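Local coordinates for protein 2-dehydropantoate 2-reductase (Bacillus subtilis, PDB 3EGO) that probably catalyses the NADPH-dependent reduction of ketopantoate to pantoate, the second step from 3-methyl-2-oxobutanoate on the way to pantothenate, at residues S145-A150 and T172-L177; T93-L98 and V113-Y118; M102-D107 and R176-K181. All blocks are in the same frame, centred on the assembly; numbering follows the deposited sequence.

Contact 1: residues S145-A150 and T172-L177; sequences SAFDDA and TDWYRL
W174 sets CG between its backbone N and carbonyl carbon (chi1 78°), and F147 sets CG anti to its own N (chi1 -179°), which send the two side chains toward one another beside the start of helix 174-195. F147 presents an edge, CD1 and CE1, to one face of the indole, an edge-to-face pair with planes at 59°. F147 CD1 lies over the centre of the indole, and F147 CE1 is 3.5 Å from W174 CZ2. Y175 CB covers the opposite face, so the indole is clamped on two sides. In the strand, S145 CB packs on W174 CB at 3.5 Å, while S145 OG, hydrogen-bonded to E171 O, also lies against L177 CD2. Two waters bridge the segments. One donates to A146 O at 2.8 Å and T172 O at 2.7 Å and weakly accepts from W174 N; the other accepts from D148 N and, weakly, from W174 NE1. D173 N-caps the helix, its OD1 taking Y175 N from above the carboxylate plane at 3.1 Å. Aromatic packing and shared water, not direct polar bonds, thus join the Rossmann-type domain, which probably binds NADP, to the first turn of the helical half.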
ATOM      1  N   SER A 145       8.744 -19.646  27.862  1.00 24.07           N
ATOM      2  CA  SER A 145       8.853 -18.997  29.177  1.00 26.16           C
ATOM      3  C   SER A 145       7.559 -19.231  29.906  1.00 25.87           C
ATOM      4  O   SER A 145       6.540 -19.497  29.257  1.00 27.55           O
ATOM      5  CB  SER A 145       9.012 -17.498  29.002  1.00 27.45           C
ATOM      6  OG  SER A 145      10.134 -17.204  28.195  1.00 34.98           O
ATOM      7  N   ALA A 146       7.556 -19.118  31.240  1.00 27.16           N
ATOM      8  CA  ALA A 146       6.310 -19.079  32.008  1.00 26.17           C
ATOM      9  C   ALA A 146       5.591 -17.731  31.875  1.00 25.34           C
ATOM     10  O   ALA A 146       6.210 -16.668  31.923  1.00 29.60           O
ATOM     11  CB  ALA A 146       6.588 -19.354  33.573  1.00 30.91           C
ATOM     12  N   PHE A 147       4.286 -17.756  31.735  1.00 28.64           N
ATOM     13  CA  PHE A 147       3.562 -16.484  31.667  1.00 32.76           C
ATOM     14  C   PHE A 147       2.871 -16.312  33.020  1.00 33.48           C
ATOM     15  O   PHE A 147       2.268 -17.237  33.565  1.00 35.55           O
ATOM     16  CB  PHE A 147       2.566 -16.456  30.503  1.00 31.56           C
ATOM     17  CG  PHE A 147       1.799 -15.160  30.353  1.00 35.27           C
ATOM     18  CD1 PHE A 147       2.331 -14.080  29.660  1.00 35.48           C
ATOM     19  CD2 PHE A 147       0.527 -15.036  30.876  1.00 34.12           C
ATOM     20  CE1 PHE A 147       1.587 -12.887  29.500  1.00 34.75           C
ATOM     21  CE2 PHE A 147      -0.195 -13.845  30.727  1.00 39.41           C
ATOM     22  CZ  PHE A 147       0.341 -12.780  30.045  1.00 34.12           C
ATOM     23  N   ASP A 148       2.977 -15.109  33.546  1.00 38.88           N
ATOM     24  CA  ASP A 148       2.398 -14.794  34.825  1.00 41.18           C
ATOM     25  C   ASP A 148       3.044 -15.732  35.842  1.00 40.77           C
ATOM     26  O   ASP A 148       4.261 -15.859  35.870  1.00 38.75           O
ATOM     27  CB  ASP A 148       0.884 -14.960  34.777  1.00 42.57           C
ATOM     28  CG  ASP A 148       0.180 -14.118  35.827  1.00 52.08           C
ATOM     29  OD1 ASP A 148       0.831 -13.202  36.379  1.00 54.02           O
ATOM     30  OD2 ASP A 148      -1.012 -14.375  36.105  1.00 54.53           O
ATOM     31  N   ASP A 149       2.231 -16.419  36.633  1.00 40.60           N
ATOM     32  CA  ASP A 149       2.764 -17.156  37.766  1.00 43.61           C
ATOM     33  C   ASP A 149       2.838 -18.659  37.521  1.00 44.05           C
ATOM     34  O   ASP A 149       2.674 -19.455  38.454  1.00 43.86           O
ATOM     35  CB  ASP A 149       1.898 -16.891  38.999  1.00 45.33           C
ATOM     36  N   ALA A 150       3.061 -19.064  36.275  1.00 41.19           N
ATOM     37  CA  ALA A 150       3.151 -20.486  36.009  1.00 35.98           C
ATOM     38  C   ALA A 150       4.518 -21.040  36.399  1.00 32.41           C
ATOM     39  O   ALA A 150       5.559 -20.394  36.222  1.00 29.75           O
ATOM     40  CB  ALA A 150       2.791 -20.822  34.533  1.00 35.75           C
ATOM     41  N   THR A 172      13.948 -17.205  30.861  1.00 31.37           N
ATOM     42  CA  THR A 172      13.241 -16.748  32.063  1.00 30.65           C
ATOM     43  C   THR A 172      12.311 -15.557  31.833  1.00 33.22           C
ATOM     44  O   THR A 172      11.327 -15.394  32.543  1.00 34.36           O
ATOM     45  CB  THR A 172      14.214 -16.387  33.193  1.00 34.65           C
ATOM     46  OG1 THR A 172      15.200 -15.494  32.660  1.00 38.38           O
ATOM     47  CG2 THR A 172      14.887 -17.641  33.707  1.00 32.49           C
ATOM     48  N   ASP A 173      12.595 -14.748  30.824  1.00 31.74           N
ATOM     49  CA  ASP A 173      11.803 -13.520  30.601  1.00 32.90           C
ATOM     50  C   ASP A 173      10.910 -13.602  29.348  1.00 30.04           C
ATOM     51  O   ASP A 173      11.386 -13.407  28.225  1.00 31.55           O
ATOM     52  CB  ASP A 173      12.738 -12.343  30.451  1.00 33.51           C
ATOM     53  CG  ASP A 173      11.983 -11.020  30.272  1.00 41.04           C
ATOM     54  OD1 ASP A 173      10.746 -10.962  30.508  1.00 39.88           O
ATOM     55  OD2 ASP A 173      12.653 -10.040  29.911  1.00 47.81           O
ATOM     56  N   TRP A 174       9.638 -13.863  29.570  1.00 30.63           N
ATOM     57  CA  TRP A 174       8.670 -14.053  28.486  1.00 33.13           C
ATOM     58  C   TRP A 174       8.592 -12.762  27.663  1.00 34.52           C
ATOM     59  O   TRP A 174       8.507 -12.793  26.427  1.00 32.79           O
ATOM     60  CB  TRP A 174       7.288 -14.480  29.046  1.00 33.89           C
ATOM     61  CG  TRP A 174       6.449 -13.381  29.650  1.00 38.38           C
ATOM     62  CD1 TRP A 174       6.256 -13.133  30.978  1.00 40.72           C
ATOM     63  CD2 TRP A 174       5.660 -12.400  28.940  1.00 38.00           C
ATOM     64  NE1 TRP A 174       5.416 -12.047  31.143  1.00 40.03           N
ATOM     65  CE2 TRP A 174       5.048 -11.573  29.910  1.00 43.74           C
ATOM     66  CE3 TRP A 174       5.437 -12.129  27.583  1.00 34.16           C
ATOM     67  CZ2 TRP A 174       4.205 -10.497  29.564  1.00 39.95           C
ATOM     68  CZ3 TRP A 174       4.618 -11.068  27.240  1.00 35.24           C
ATOM     69  CH2 TRP A 174       4.001 -10.267  28.235  1.00 37.11           C
ATOM     70  N   TYR A 175       8.695 -11.613  28.333  1.00 33.25           N
ATOM     71  CA  TYR A 175       8.446 -10.365  27.620  1.00 32.91           C
ATOM     72  C   TYR A 175       9.595 -10.032  26.699  1.00 32.02           C
ATOM     73  O   TYR A 175       9.401  -9.644  25.541  1.00 32.97           O
ATOM     74  CB  TYR A 175       8.138  -9.221  28.593  1.00 36.53           C
ATOM     75  CG  TYR A 175       7.833  -7.923  27.872  1.00 36.50           C
ATOM     76  CD1 TYR A 175       6.542  -7.631  27.436  1.00 39.50           C
ATOM     77  CD2 TYR A 175       8.837  -7.003  27.616  1.00 38.39           C
ATOM     78  CE1 TYR A 175       6.270  -6.434  26.765  1.00 37.97           C
ATOM     79  CE2 TYR A 175       8.568  -5.803  26.955  1.00 33.21           C
ATOM     80  CZ  TYR A 175       7.293  -5.535  26.541  1.00 34.39           C
ATOM     81  OH  TYR A 175       7.045  -4.347  25.885  1.00 38.01           O
ATOM     82  N   ARG A 176      10.816 -10.234  27.175  1.00 29.53           N
ATOM     83  CA  ARG A 176      11.970 -10.067  26.324  1.00 27.60           C
ATOM     84  C   ARG A 176      11.976 -11.049  25.144  1.00 27.54           C
ATOM     85  O   ARG A 176      12.351 -10.703  23.989  1.00 29.70           O
ATOM     86  CB  ARG A 176      13.245 -10.276  27.152  1.00 28.57           C
ATOM     87  CG  ARG A 176      14.495 -10.065  26.334  1.00 36.83           C
ATOM     88  CD  ARG A 176      15.750 -10.146  27.207  1.00 56.06           C
ATOM     89  NE  ARG A 176      15.695  -9.194  28.317  1.00 65.05           N
ATOM     90  CZ  ARG A 176      16.563  -9.161  29.324  1.00 70.62           C
ATOM     91  NH1 ARG A 176      17.561 -10.039  29.374  1.00 69.28           N
ATOM     92  NH2 ARG A 176      16.426  -8.255  30.287  1.00 71.35           N
ATOM     93  N   LEU A 177      11.606 -12.292  25.442  1.00 27.51           N
ATOM     94  CA  LEU A 177      11.583 -13.332  24.397  1.00 27.75           C
ATOM     95  C   LEU A 177      10.689 -12.904  23.197  1.00 24.51           C
ATOM     96  O   LEU A 177      11.128 -12.861  22.028  1.00 24.87           O
ATOM     97  CB  LEU A 177      11.084 -14.656  25.018  1.00 24.44           C
ATOM     98  CG  LEU A 177      11.106 -15.822  24.009  1.00 26.99           C
ATOM     99  CD1 LEU A 177      12.454 -15.973  23.307  1.00 19.02           C
ATOM    100  CD2 LEU A 177      10.704 -17.093  24.713  1.00 29.14           C
TER
HETATM  101  O   HOH W   1       8.667 -15.390  32.380  1.00 37.90           O
HETATM  102  O   HOH W   2       3.593 -12.336  33.339  1.00 50.60           O

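Contact 2: residues T93-L98 and V113-Y118; sequences TNILFL and VGHSIY
N94, I95 and L96 pair with S116, I117 and Y118 as neighbouring parallel strands, their axes 4.8 Å apart at closest and inclined by 20°. The hydrogen bonds alternate as parallel pairing requires: S116 N gives to T93 O, I95 N to S116 O at 2.9 Å, Y118 N to I95 O, and F97 N to Y118 O at 2.8 Å. Just ahead of this pairing, H115 turns its ring so that ND1 accepts T93 N at 2.8 Å, the donor only 2° out of the ring plane. H115 NE2 bonds L87 O, which suggests that NE2 carries the proton and ND1 is the acceptor. I95 CD1 lies over one face of the same imidazole in a CH-pi contact, 4.2 Å from the ring centroid and 8° off its normal. An alanine in place of H115 would probably leave T93 N and L87 O without these partners and open a gap beneath I95 CD1. The strands are the two arms of a beta-alpha-beta crossover in the Rossmann-type domain, with helix 103-109 as the connection. On the sheet face bearing I95 and I117, these two side chains lie side by side, and I117 CG2 meets the edge of the F97 ring at 3.9 Å from CE2; L108 of the helix touches both F97 and I117. On the other face, L96 CD1 packs against Y118 CB at 3.5 Å, the side chains crossing at about a right angle. There N94 OD1 sits in the plane of the Y118 ring, at its edge, 3.9 Å from CE2. R154 NE bonds that same oxygen, and Y118 OH bonds E151 O.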
ATOM      1  N   THR A  93      -4.938 -27.295  32.974  1.00 41.05           N
ATOM      2  CA  THR A  93      -3.741 -27.988  32.513  1.00 39.00           C
ATOM      3  C   THR A  93      -2.693 -26.978  32.088  1.00 36.29           C
ATOM      4  O   THR A  93      -2.816 -25.776  32.375  1.00 37.43           O
ATOM      5  CB  THR A  93      -4.047 -28.977  31.362  1.00 41.05           C
ATOM      6  OG1 THR A  93      -2.883 -29.762  31.081  1.00 39.55           O
ATOM      7  CG2 THR A  93      -4.494 -28.222  30.093  1.00 39.83           C
ATOM      8  N   ASN A  94      -1.651 -27.473  31.437  1.00 31.95           N
ATOM      9  CA  ASN A  94      -0.586 -26.632  30.900  1.00 30.28           C
ATOM     10  C   ASN A  94      -0.976 -26.264  29.472  1.00 30.75           C
ATOM     11  O   ASN A  94      -1.358 -27.148  28.710  1.00 29.12           O
ATOM     12  CB  ASN A  94       0.714 -27.430  30.855  1.00 29.07           C
ATOM     13  CG  ASN A  94       1.123 -27.979  32.232  1.00 31.66           C
ATOM     14  OD1 ASN A  94       1.051 -27.259  33.223  1.00 34.34           O
ATOM     15  ND2 ASN A  94       1.575 -29.246  32.282  1.00 29.29           N
ATOM     16  N   ILE A  95      -0.861 -24.986  29.121  1.00 31.03           N
ATOM     17  CA  ILE A  95      -1.100 -24.549  27.750  1.00 30.45           C
ATOM     18  C   ILE A  95       0.084 -23.758  27.329  1.00 29.65           C
ATOM     19  O   ILE A  95       0.448 -22.792  28.013  1.00 27.87           O
ATOM     20  CB  ILE A  95      -2.276 -23.591  27.625  1.00 30.29           C
ATOM     21  CG1 ILE A  95      -3.454 -24.048  28.476  1.00 30.20           C
ATOM     22  CG2 ILE A  95      -2.690 -23.447  26.127  1.00 26.19           C
ATOM     23  CD1 ILE A  95      -4.151 -25.277  27.992  1.00 35.54           C
ATOM     24  N   LEU A  96       0.689 -24.160  26.203  1.00 27.22           N
ATOM     25  CA  LEU A  96       1.811 -23.417  25.626  1.00 22.45           C
ATOM     26  C   LEU A  96       1.367 -22.685  24.363  1.00 26.53           C
ATOM     27  O   LEU A  96       1.023 -23.322  23.404  1.00 22.41           O
ATOM     28  CB  LEU A  96       2.986 -24.354  25.284  1.00 23.29           C
ATOM     29  CG  LEU A  96       4.211 -23.724  24.607  1.00 24.84           C
ATOM     30  CD1 LEU A  96       4.802 -22.589  25.466  1.00 19.69           C
ATOM     31  CD2 LEU A  96       5.300 -24.817  24.280  1.00 26.31           C
ATOM     32  N   PHE A  97       1.349 -21.348  24.369  1.00 27.04           N
ATOM     33  CA  PHE A  97       0.952 -20.581  23.168  1.00 26.15           C
ATOM     34  C   PHE A  97       2.131 -20.271  22.271  1.00 25.42           C
ATOM     35  O   PHE A  97       3.095 -19.657  22.720  1.00 23.73           O
ATOM     36  CB  PHE A  97       0.298 -19.265  23.603  1.00 26.28           C
ATOM     37  CG  PHE A  97      -1.039 -19.449  24.204  1.00 27.65           C
ATOM     38  CD1 PHE A  97      -2.172 -19.447  23.398  1.00 31.74           C
ATOM     39  CD2 PHE A  97      -1.185 -19.657  25.577  1.00 36.17           C
ATOM     40  CE1 PHE A  97      -3.446 -19.645  23.949  1.00 31.41           C
ATOM     41  CE2 PHE A  97      -2.445 -19.843  26.147  1.00 33.92           C
ATOM     42  CZ  PHE A  97      -3.583 -19.850  25.333  1.00 37.13           C
ATOM     43  N   LEU A  98       2.078 -20.684  21.004  1.00 19.33           N
ATOM     44  CA  LEU A  98       3.206 -20.466  20.136  1.00 24.20           C
ATOM     45  C   LEU A  98       2.867 -19.542  18.971  1.00 28.98           C
ATOM     46  O   LEU A  98       3.620 -19.476  18.000  1.00 34.94           O
ATOM     47  CB  LEU A  98       3.748 -21.802  19.604  1.00 24.59           C
ATOM     48  CG  LEU A  98       4.412 -22.725  20.612  1.00 25.55           C
ATOM     49  CD1 LEU A  98       4.918 -23.937  19.849  1.00 27.78           C
ATOM     50  CD2 LEU A  98       5.580 -21.994  21.302  1.00 23.62           C
ATOM     51  N   VAL A 113      -8.384 -18.211  34.604  1.00 59.02           N
ATOM     52  CA  VAL A 113      -8.492 -19.661  34.461  1.00 56.31           C
ATOM     53  C   VAL A 113      -7.546 -20.359  35.424  1.00 54.23           C
ATOM     54  O   VAL A 113      -6.640 -19.733  35.994  1.00 53.63           O
ATOM     55  CB  VAL A 113      -8.186 -20.144  33.013  1.00 56.90           C
ATOM     56  CG1 VAL A 113      -9.329 -19.767  32.072  1.00 57.08           C
ATOM     57  CG2 VAL A 113      -6.851 -19.586  32.523  1.00 54.99           C
ATOM     58  N   GLY A 114      -7.757 -21.649  35.626  1.00 51.12           N
ATOM     59  CA  GLY A 114      -6.846 -22.401  36.479  1.00 50.72           C
ATOM     60  C   GLY A 114      -5.719 -23.044  35.696  1.00 48.46           C
ATOM     61  O   GLY A 114      -5.036 -23.950  36.188  1.00 49.64           O
ATOM     62  N   HIS A 115      -5.529 -22.585  34.462  1.00 44.26           N
ATOM     63  CA  HIS A 115      -4.521 -23.170  33.585  1.00 40.78           C
ATOM     64  C   HIS A 115      -3.147 -22.613  33.919  1.00 38.17           C
ATOM     65  O   HIS A 115      -3.028 -21.471  34.382  1.00 37.86           O
ATOM     66  CB  HIS A 115      -4.864 -22.846  32.131  1.00 38.09           C
ATOM     67  CG  HIS A 115      -5.997 -23.651  31.574  1.00 35.12           C
ATOM     68  ND1 HIS A 115      -6.094 -25.016  31.736  1.00 36.43           N
ATOM     69  CD2 HIS A 115      -7.060 -23.283  30.821  1.00 31.09           C
ATOM     70  CE1 HIS A 115      -7.174 -25.453  31.112  1.00 38.87           C
ATOM     71  NE2 HIS A 115      -7.780 -24.418  30.552  1.00 31.02           N
ATOM     72  N   SER A 116      -2.105 -23.417  33.715  1.00 36.76           N
ATOM     73  CA  SER A 116      -0.741 -22.895  33.747  1.00 36.50           C
ATOM     74  C   SER A 116      -0.385 -22.437  32.347  1.00 34.88           C
ATOM     75  O   SER A 116      -0.341 -23.244  31.431  1.00 33.10           O
ATOM     76  CB  SER A 116       0.266 -23.969  34.172  1.00 36.38           C
ATOM     77  OG  SER A 116      -0.003 -24.479  35.478  1.00 41.11           O
ATOM     78  N   ILE A 117      -0.060 -21.162  32.200  1.00 34.94           N
ATOM     79  CA  ILE A 117       0.151 -20.581  30.890  1.00 32.10           C
ATOM     80  C   ILE A 117       1.603 -20.346  30.598  1.00 32.04           C
ATOM     81  O   ILE A 117       2.317 -19.714  31.384  1.00 29.89           O
ATOM     82  CB  ILE A 117      -0.581 -19.261  30.733  1.00 32.44           C
ATOM     83  CG1 ILE A 117      -2.049 -19.423  31.119  1.00 31.64           C
ATOM     84  CG2 ILE A 117      -0.452 -18.746  29.268  1.00 33.50           C
ATOM     85  CD1 ILE A 117      -2.780 -20.493  30.327  1.00 34.74           C
ATOM     86  N   TYR A 118       2.010 -20.842  29.427  1.00 28.98           N
ATOM     87  CA  TYR A 118       3.341 -20.675  28.902  1.00 25.57           C
ATOM     88  C   TYR A 118       3.229 -20.062  27.518  1.00 25.38           C
ATOM     89  O   TYR A 118       2.238 -20.262  26.797  1.00 26.95           O
ATOM     90  CB  TYR A 118       4.076 -22.026  28.850  1.00 25.53           C
ATOM     91  CG  TYR A 118       4.040 -22.709  30.209  1.00 26.68           C
ATOM     92  CD1 TYR A 118       4.971 -22.389  31.209  1.00 29.51           C
ATOM     93  CD2 TYR A 118       3.037 -23.612  30.514  1.00 30.99           C
ATOM     94  CE1 TYR A 118       4.892 -22.993  32.477  1.00 28.24           C
ATOM     95  CE2 TYR A 118       2.953 -24.218  31.766  1.00 31.89           C
ATOM     96  CZ  TYR A 118       3.884 -23.907  32.742  1.00 31.09           C
ATOM     97  OH  TYR A 118       3.758 -24.525  33.975  1.00 31.32           O
TER

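Contact 3: residues M102-D107 and R176-K181; sequences MGHIHD and RLLTGK
T179 OG1 is held by two carbonyls of the preceding helical turn, Y175 O and, weakly, R176 O. With chi1 at 58° the hydroxyl oxygen sits between the backbone N and the carbonyl carbon, and CG2 is the branch that meets M102. There M102 SD lies 3.8 Å from T179 CG2. The M102 and L178 side chains cross obliquely, M102 CG coming within 4.1 Å of L178 CB. A bend at chi3 (78°) places the M102 methyl CE against the same helix, 3.9 Å from L178 CB, and sulfur and methyl both lie against L178 CB and T179 CG2. The sulfur also rests on the helix backbone, 3.8 Å from T179 N. W174 and Y267 touch M102 as well, while V119 and I121 of strand 116-128 touch L178. On the helix 103-109 side I105 CD1 packs on L178 CD1 at 3.7 Å. The same I105 methyl rests over one face of the H104 ring, offset toward its rim, and H104 NE2 makes a more distant approach to L178 CD1, at 4.3 Å. The packing belongs to the boundary between the Rossmann-type domain, whose crossover includes helix 103-109, and the all-helical C-terminal domain that helix 174-195 opens. L178 thus sits on the helix that carries the probable catalytic lysine, and M102 and I105 pack on it from the other domain. That lysine, K181, is the proton donor by similarity; it takes no part in this packing, and its NZ bonds OD1 of N185, which probably binds substrate. At the start of helix 103-109, I105 N bonds M102 O at 2.9 Å.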
ATOM      1  N   MET A 102       1.816 -10.643  19.139  1.00 34.31           N
ATOM      2  CA  MET A 102       1.601 -10.502  20.579  1.00 33.54           C
ATOM      3  C   MET A 102       0.170 -10.105  20.919  1.00 34.54           C
ATOM      4  O   MET A 102      -0.115  -9.830  22.072  1.00 36.14           O
ATOM      5  CB  MET A 102       2.609  -9.504  21.199  1.00 32.55           C
ATOM      6  CG  MET A 102       4.066 -10.057  21.374  1.00 30.33           C
ATOM      7  SD  MET A 102       5.344  -8.929  22.049  1.00 22.32           S
ATOM      8  CE  MET A 102       4.844  -9.053  23.774  1.00 28.09           C
ATOM      9  N   GLY A 103      -0.741 -10.122  19.937  1.00 36.54           N
ATOM     10  CA  GLY A 103      -2.160  -9.815  20.184  1.00 32.97           C
ATOM     11  C   GLY A 103      -2.789 -10.747  21.213  1.00 37.80           C
ATOM     12  O   GLY A 103      -3.729 -10.364  21.928  1.00 39.20           O
ATOM     13  N   HIS A 104      -2.270 -11.971  21.317  1.00 33.68           N
ATOM     14  CA  HIS A 104      -2.814 -12.930  22.293  1.00 34.04           C
ATOM     15  C   HIS A 104      -2.438 -12.549  23.711  1.00 34.07           C
ATOM     16  O   HIS A 104      -3.104 -12.949  24.670  1.00 35.72           O
ATOM     17  CB  HIS A 104      -2.384 -14.376  22.003  1.00 31.52           C
ATOM     18  CG  HIS A 104      -0.902 -14.602  22.038  1.00 32.94           C
ATOM     19  ND1 HIS A 104      -0.026 -13.920  21.220  1.00 28.74           N
ATOM     20  CD2 HIS A 104      -0.149 -15.482  22.739  1.00 24.90           C
ATOM     21  CE1 HIS A 104       1.205 -14.347  21.435  1.00 32.79           C
ATOM     22  NE2 HIS A 104       1.158 -15.299  22.349  1.00 30.08           N
ATOM     23  N   ILE A 105      -1.371 -11.776  23.824  1.00 36.66           N
ATOM     24  CA  ILE A 105      -0.856 -11.349  25.124  1.00 38.76           C
ATOM     25  C   ILE A 105      -1.887 -10.473  25.832  1.00 40.40           C
ATOM     26  O   ILE A 105      -2.069 -10.587  27.034  1.00 40.74           O
ATOM     27  CB  ILE A 105       0.480 -10.609  24.966  1.00 37.12           C
ATOM     28  CG1 ILE A 105       1.552 -11.565  24.424  1.00 39.64           C
ATOM     29  CG2 ILE A 105       0.900  -9.990  26.279  1.00 40.89           C
ATOM     30  CD1 ILE A 105       1.734 -12.845  25.282  1.00 26.18           C
ATOM     31  N   HIS A 106      -2.604  -9.636  25.078  1.00 43.94           N
ATOM     32  CA  HIS A 106      -3.719  -8.874  25.661  1.00 45.39           C
ATOM     33  C   HIS A 106      -4.876  -9.791  26.124  1.00 48.07           C
ATOM     34  O   HIS A 106      -5.475  -9.567  27.179  1.00 48.44           O
ATOM     35  CB  HIS A 106      -4.191  -7.753  24.712  1.00 45.54           C
ATOM     36  CG  HIS A 106      -3.192  -6.649  24.532  1.00 43.50           C
ATOM     37  ND1 HIS A 106      -2.971  -6.035  23.319  1.00 49.12           N
ATOM     38  CD2 HIS A 106      -2.346  -6.056  25.410  1.00 45.33           C
ATOM     39  CE1 HIS A 106      -2.035  -5.107  23.457  1.00 47.28           C
ATOM     40  NE2 HIS A 106      -1.636  -5.103  24.716  1.00 47.91           N
ATOM     41  N   ASP A 107      -5.165 -10.840  25.361  1.00 49.27           N
ATOM     42  CA  ASP A 107      -6.184 -11.816  25.758  1.00 51.16           C
ATOM     43  C   ASP A 107      -5.790 -12.593  27.017  1.00 51.21           C
ATOM     44  O   ASP A 107      -6.617 -12.841  27.896  1.00 48.97           O
ATOM     45  CB  ASP A 107      -6.464 -12.801  24.613  1.00 52.98           C
ATOM     46  CG  ASP A 107      -6.460 -12.129  23.234  1.00 58.53           C
ATOM     47  OD1 ASP A 107      -6.331 -10.881  23.159  1.00 60.07           O
ATOM     48  OD2 ASP A 107      -6.569 -12.858  22.220  1.00 61.31           O
ATOM     49  N   ARG A 176      10.816 -10.234  27.175  1.00 29.53           N
ATOM     50  CA  ARG A 176      11.970 -10.067  26.324  1.00 27.60           C
ATOM     51  C   ARG A 176      11.976 -11.049  25.144  1.00 27.54           C
ATOM     52  O   ARG A 176      12.351 -10.703  23.989  1.00 29.70           O
ATOM     53  CB  ARG A 176      13.245 -10.276  27.152  1.00 28.57           C
ATOM     54  CG  ARG A 176      14.495 -10.065  26.334  1.00 36.83           C
ATOM     55  CD  ARG A 176      15.750 -10.146  27.207  1.00 56.06           C
ATOM     56  NE  ARG A 176      15.695  -9.194  28.317  1.00 65.05           N
ATOM     57  CZ  ARG A 176      16.563  -9.161  29.324  1.00 70.62           C
ATOM     58  NH1 ARG A 176      17.561 -10.039  29.374  1.00 69.28           N
ATOM     59  NH2 ARG A 176      16.426  -8.255  30.287  1.00 71.35           N
ATOM     60  N   LEU A 177      11.606 -12.292  25.442  1.00 27.51           N
ATOM     61  CA  LEU A 177      11.583 -13.332  24.397  1.00 27.75           C
ATOM     62  C   LEU A 177      10.689 -12.904  23.197  1.00 24.51           C
ATOM     63  O   LEU A 177      11.128 -12.861  22.028  1.00 24.87           O
ATOM     64  CB  LEU A 177      11.084 -14.656  25.018  1.00 24.44           C
ATOM     65  CG  LEU A 177      11.106 -15.822  24.009  1.00 26.99           C
ATOM     66  CD1 LEU A 177      12.454 -15.973  23.307  1.00 19.02           C
ATOM     67  CD2 LEU A 177      10.704 -17.093  24.713  1.00 29.14           C
ATOM     68  N   LEU A 178       9.453 -12.602  23.509  1.00 25.47           N
ATOM     69  CA  LEU A 178       8.414 -12.275  22.498  1.00 28.41           C
ATOM     70  C   LEU A 178       8.639 -10.960  21.774  1.00 28.92           C
ATOM     71  O   LEU A 178       8.459 -10.856  20.549  1.00 28.10           O
ATOM     72  CB  LEU A 178       7.008 -12.292  23.123  1.00 27.59           C
ATOM     73  CG  LEU A 178       6.454 -13.561  23.801  1.00 33.34           C
ATOM     74  CD1 LEU A 178       4.953 -13.714  23.691  1.00 27.58           C
ATOM     75  CD2 LEU A 178       7.107 -14.804  23.330  1.00 33.08           C
ATOM     76  N   THR A 179       9.027  -9.933  22.529  1.00 28.59           N
ATOM     77  CA  THR A 179       9.201  -8.618  21.924  1.00 27.91           C
ATOM     78  C   THR A 179      10.396  -8.694  21.049  1.00 25.83           C
ATOM     79  O   THR A 179      10.480  -8.004  20.068  1.00 28.07           O
ATOM     80  CB  THR A 179       9.459  -7.481  22.968  1.00 26.33           C
ATOM     81  OG1 THR A 179      10.627  -7.798  23.755  1.00 28.79           O
ATOM     82  CG2 THR A 179       8.256  -7.293  23.836  1.00 24.99           C
ATOM     83  N   GLY A 180      11.337  -9.557  21.390  1.00 26.72           N
ATOM     84  CA  GLY A 180      12.563  -9.615  20.611  1.00 26.75           C
ATOM     85  C   GLY A 180      12.308 -10.131  19.213  1.00 28.86           C
ATOM     86  O   GLY A 180      13.036  -9.830  18.268  1.00 31.45           O
ATOM     87  N   LYS A 181      11.279 -10.949  19.075  1.00 28.11           N
ATOM     88  CA  LYS A 181      10.894 -11.438  17.748  1.00 29.96           C
ATOM     89  C   LYS A 181       9.914 -10.435  17.104  1.00 28.85           C
ATOM     90  O   LYS A 181       9.950 -10.204  15.901  1.00 28.81           O
ATOM     91  CB  LYS A 181      10.260 -12.825  17.886  1.00 29.94           C
ATOM     92  CG  LYS A 181       9.707 -13.433  16.565  1.00 38.44           C
ATOM     93  CD  LYS A 181       9.286 -14.911  16.750  1.00 33.59           C
ATOM     94  CE  LYS A 181       8.191 -15.299  15.748  1.00 49.77           C
ATOM     95  NZ  LYS A 181       8.550 -14.854  14.367  1.00 52.36           N
TER

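Overall arrangement
Contacts 2 and 3 are buried; contact 1 is partly buried and takes in water. Contact 2 lies wholly within the Rossmann-type sheet and relies on backbone hydrogen bonding, whereas contacts 1 and 3 both set helix 174-195 against that domain through side chains: an aromatic pair and waters in the first, purely apolar packing in the second. Strand 142-146 adjoins strand 116-128, and F147 N probably bonds I117 O, linking contacts 1 and 2. W174 CH2 meets I105 CG2 at 3.7 Å, joining contacts 1 and 3. Contacts 2 and 3 touch where F97 CB packs on H104 CD2.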